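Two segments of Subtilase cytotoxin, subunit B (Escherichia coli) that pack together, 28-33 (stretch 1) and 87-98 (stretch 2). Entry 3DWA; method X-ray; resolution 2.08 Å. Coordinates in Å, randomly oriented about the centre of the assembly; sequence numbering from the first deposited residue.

Stretch 1, residues 28-33: PYFCIE
Stretch 2 87-98: PFVKALTSNALV

Residues 28-33 form an extended strand that runs on beyond both ends of the segment, with phi between -141° and -114° and psi between 138° and 165° from Tyr29 to Glu33. Stretch 2 changes form as it passes this strand. Residues 87-91 are the last part of a helix, with phi near -65° and psi near -40°; a loop follows from Leu92 to Asn95, and a strand begins at Ala96. The closest register places the CA of Cys31 7.5 Å from the CA of Leu92, a gap wide enough for side chains to fill. The helix end runs in broadly the same sense as the strand. No hydrogen bond crosses the gap, so the 313 Å² buried between the segments, summed over both, comes from the fit of mainly apolar surfaces.

The helix still holds its backbone pattern at its end: Ala91 N donates to Pro87 O at 3.2 Å, and Leu92 N to Phe88 O at 2.9 Å. Leu92 then leaves helical geometry (phi -121°, psi -99°), and Thr93 is extended (-168°, 162°). Asn95 N donates to Thr93 OG1 at 3.0 Å, nearly linear at 169°, which ties the loop together and occupies the threonine hydroxyl within its own segment.

Tyr29 and Cys31, alternate residues of the strand, both point their CA-to-CB bonds toward stretch 2. Tyr29 has chi1 71° (p) and chi2 87°; Phe88 comes from the helix with chi1 -174° (t) and chi2 102°. The edge of Phe88 meets the face of Tyr29, with ring centroids 5.0 Å apart, planes at 73°, and Tyr29 CZ 3.8 Å from Phe88 CE1. This arrangement brings the slightly positive hydrogens of an aromatic edge to the electron-rich face of its partner. The tyrosine is buried, and its OH is hydrogen-bonded elsewhere in the structure, so the polar end is not left without a partner.

Leu92, in rotamer m,t, is the branched bump that fills the hollow between Tyr29 and Cys31. Its CD1 lies 3.7 Å from Tyr29 CE1, while its CD2 lies 4.1 Å from Cys31 SG, so the fork of the leucine spans two strand side chains. Cys31 (chi1 -171°, t) presents its sulfur to one arm of the fork, and that sulfur also meets the methyl of Thr93 (t), with SG to CG2 at 3.9 Å. The sulfur is covalently bonded to a group elsewhere in the structure.

Further along stretch 2, Leu97 (chi1 -174°, t; chi2 50°, p) points toward the strand and reaches both Phe30 and Ile32. Neither partner starts out aimed at it: the CA-to-CB bond of Phe30 points away and that of Ile32 sideways, yet the ends of both side chains come nearer. Phe30 (chi1 76°, p; chi2 94°) brings CZ to 3.8 Å from Leu97 CD2, and Ile32 (p,t) extends CD1 to 3.9 Å from that same CD2. One leucine methyl thus sits in the corner formed by a broad ring and a slender aliphatic arm, a purely dispersive contact suited to a buried site.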

# COMPACT_ATOMS: atom_id res chain seq x y z
N PRO C 28 10.59 -13.44 -4.39
CA PRO C 28 9.93 -13.33 -3.10
C PRO C 28 8.75 -14.32 -3.02
O PRO C 28 8.11 -14.58 -4.03
CB PRO C 28 9.38 -11.90 -3.12
CG PRO C 28 9.23 -11.57 -4.57
CD PRO C 28 10.43 -12.20 -5.18
N TYR C 29 8.50 -14.88 -1.83
CA TYR C 29 7.26 -15.68 -1.60
C TYR C 29 6.69 -15.40 -0.21
O TYR C 29 7.38 -14.79 0.63
CB TYR C 29 7.51 -17.22 -1.74
CG TYR C 29 8.31 -17.78 -0.59
CD1 TYR C 29 7.69 -18.23 0.60
CD2 TYR C 29 9.67 -17.88 -0.70
CE1 TYR C 29 8.45 -18.71 1.66
CE2 TYR C 29 10.44 -18.36 0.33
CZ TYR C 29 9.81 -18.79 1.51
OH TYR C 29 10.60 -19.25 2.52
N PHE C 30 5.44 -15.79 0.02
CA PHE C 30 4.89 -15.80 1.37
C PHE C 30 4.07 -17.09 1.51
O PHE C 30 3.64 -17.67 0.51
CB PHE C 30 4.07 -14.50 1.70
CG PHE C 30 2.70 -14.46 1.06
CD1 PHE C 30 1.57 -14.90 1.77
CD2 PHE C 30 2.53 -13.97 -0.25
CE1 PHE C 30 0.31 -14.91 1.17
CE2 PHE C 30 1.28 -13.98 -0.85
CZ PHE C 30 0.16 -14.43 -0.13
N CYS C 31 3.86 -17.53 2.74
CA CYS C 31 3.11 -18.72 3.02
C CYS C 31 2.20 -18.34 4.19
O CYS C 31 2.61 -17.61 5.08
CB CYS C 31 4.07 -19.89 3.38
SG CYS C 31 3.22 -21.54 3.52
N ILE C 32 0.94 -18.77 4.15
CA ILE C 32 0.04 -18.58 5.29
C ILE C 32 -0.34 -19.92 5.90
O ILE C 32 -0.30 -20.93 5.23
CB ILE C 32 -1.25 -17.83 4.88
CG1 ILE C 32 -1.91 -18.55 3.71
CG2 ILE C 32 -0.94 -16.36 4.54
CD1 ILE C 32 -3.21 -17.93 3.27
N GLU C 33 -0.68 -19.93 7.19
CA GLU C 33 -1.32 -21.10 7.77
C GLU C 33 -2.65 -20.64 8.32
O GLU C 33 -2.80 -19.52 8.81
CB GLU C 33 -0.45 -21.74 8.85
CG GLU C 33 -1.04 -23.00 9.51
CD GLU C 33 -0.75 -23.02 11.01
OE1 GLU C 33 0.44 -22.92 11.41
OE2 GLU C 33 -1.73 -23.10 11.80
N PRO C 87 13.27 -29.60 0.24
CA PRO C 87 13.37 -28.87 1.50
C PRO C 87 12.24 -27.83 1.69
O PRO C 87 11.75 -27.64 2.79
CB PRO C 87 14.75 -28.19 1.40
CG PRO C 87 15.52 -29.03 0.44
CD PRO C 87 14.51 -29.49 -0.56
N PHE C 88 11.86 -27.14 0.63
CA PHE C 88 10.78 -26.16 0.70
C PHE C 88 9.44 -26.84 1.02
O PHE C 88 8.68 -26.37 1.88
CB PHE C 88 10.69 -25.40 -0.61
CG PHE C 88 9.70 -24.28 -0.60
CD1 PHE C 88 10.13 -22.98 -0.46
CD2 PHE C 88 8.31 -24.52 -0.77
CE1 PHE C 88 9.21 -21.92 -0.47
CE2 PHE C 88 7.39 -23.45 -0.80
CZ PHE C 88 7.87 -22.14 -0.65
N VAL C 89 9.18 -27.95 0.34
CA VAL C 89 7.96 -28.72 0.56
C VAL C 89 7.88 -29.27 1.99
O VAL C 89 6.80 -29.26 2.58
CB VAL C 89 7.78 -29.80 -0.51
CG1 VAL C 89 6.59 -30.71 -0.19
CG2 VAL C 89 7.63 -29.17 -1.87
N LYS C 90 9.02 -29.68 2.56
CA LYS C 90 9.06 -30.26 3.93
C LYS C 90 8.79 -29.22 5.02
O LYS C 90 8.03 -29.47 5.96
CB LYS C 90 10.43 -30.91 4.22
CG LYS C 90 10.48 -31.58 5.61
CD LYS C 90 11.88 -31.98 6.09
CE LYS C 90 12.17 -33.43 5.76
NZ LYS C 90 12.30 -33.58 4.26
N ALA C 91 9.46 -28.07 4.91
CA ALA C 91 9.31 -26.97 5.84
C ALA C 91 7.94 -26.32 5.76
O ALA C 91 7.36 -25.92 6.78
CB ALA C 91 10.42 -25.94 5.59
N LEU C 92 7.43 -26.19 4.54
CA LEU C 92 6.26 -25.36 4.25
C LEU C 92 5.15 -26.20 3.64
O LEU C 92 4.44 -26.87 4.36
CB LEU C 92 6.65 -24.16 3.35
CG LEU C 92 7.59 -23.14 4.00
CD1 LEU C 92 8.12 -22.14 2.94
CD2 LEU C 92 6.86 -22.40 5.13
N THR C 93 5.00 -26.18 2.32
CA THR C 93 3.91 -26.92 1.67
C THR C 93 4.15 -26.97 0.16
O THR C 93 4.91 -26.14 -0.36
CB THR C 93 2.52 -26.27 2.00
OG1 THR C 93 1.49 -26.95 1.32
CG2 THR C 93 2.46 -24.84 1.57
N SER C 94 3.48 -27.90 -0.54
CA SER C 94 3.50 -27.89 -2.00
C SER C 94 2.37 -27.06 -2.57
O SER C 94 2.35 -26.83 -3.78
CB SER C 94 3.42 -29.33 -2.57
OG SER C 94 2.08 -29.79 -2.65
N ASN C 95 1.42 -26.64 -1.71
CA ASN C 95 0.22 -25.91 -2.14
C ASN C 95 0.49 -24.49 -2.62
O ASN C 95 1.07 -23.70 -1.89
CB ASN C 95 -0.88 -25.84 -1.06
CG ASN C 95 -1.35 -27.23 -0.59
OD1 ASN C 95 -1.23 -28.24 -1.30
ND2 ASN C 95 -1.86 -27.29 0.66
N ALA C 96 0.02 -24.17 -3.82
CA ALA C 96 -0.05 -22.78 -4.26
C ALA C 96 -1.34 -22.19 -3.76
O ALA C 96 -2.38 -22.85 -3.79
CB ALA C 96 0.03 -22.68 -5.81
N LEU C 97 -1.28 -20.94 -3.30
CA LEU C 97 -2.45 -20.11 -3.01
C LEU C 97 -2.96 -19.51 -4.32
O LEU C 97 -2.20 -18.88 -5.07
CB LEU C 97 -2.05 -18.98 -2.04
CG LEU C 97 -3.19 -18.09 -1.52
CD1 LEU C 97 -4.38 -18.90 -0.96
CD2 LEU C 97 -2.67 -17.00 -0.53
N VAL C 98 -4.24 -19.69 -4.60
CA VAL C 98 -4.76 -19.33 -5.91
C VAL C 98 -5.97 -18.43 -5.81
O VAL C 98 -6.53 -18.03 -6.83
CB VAL C 98 -4.97 -20.60 -6.87
CG1 VAL C 98 -3.72 -21.45 -6.90
CG2 VAL C 98 -6.22 -21.46 -6.52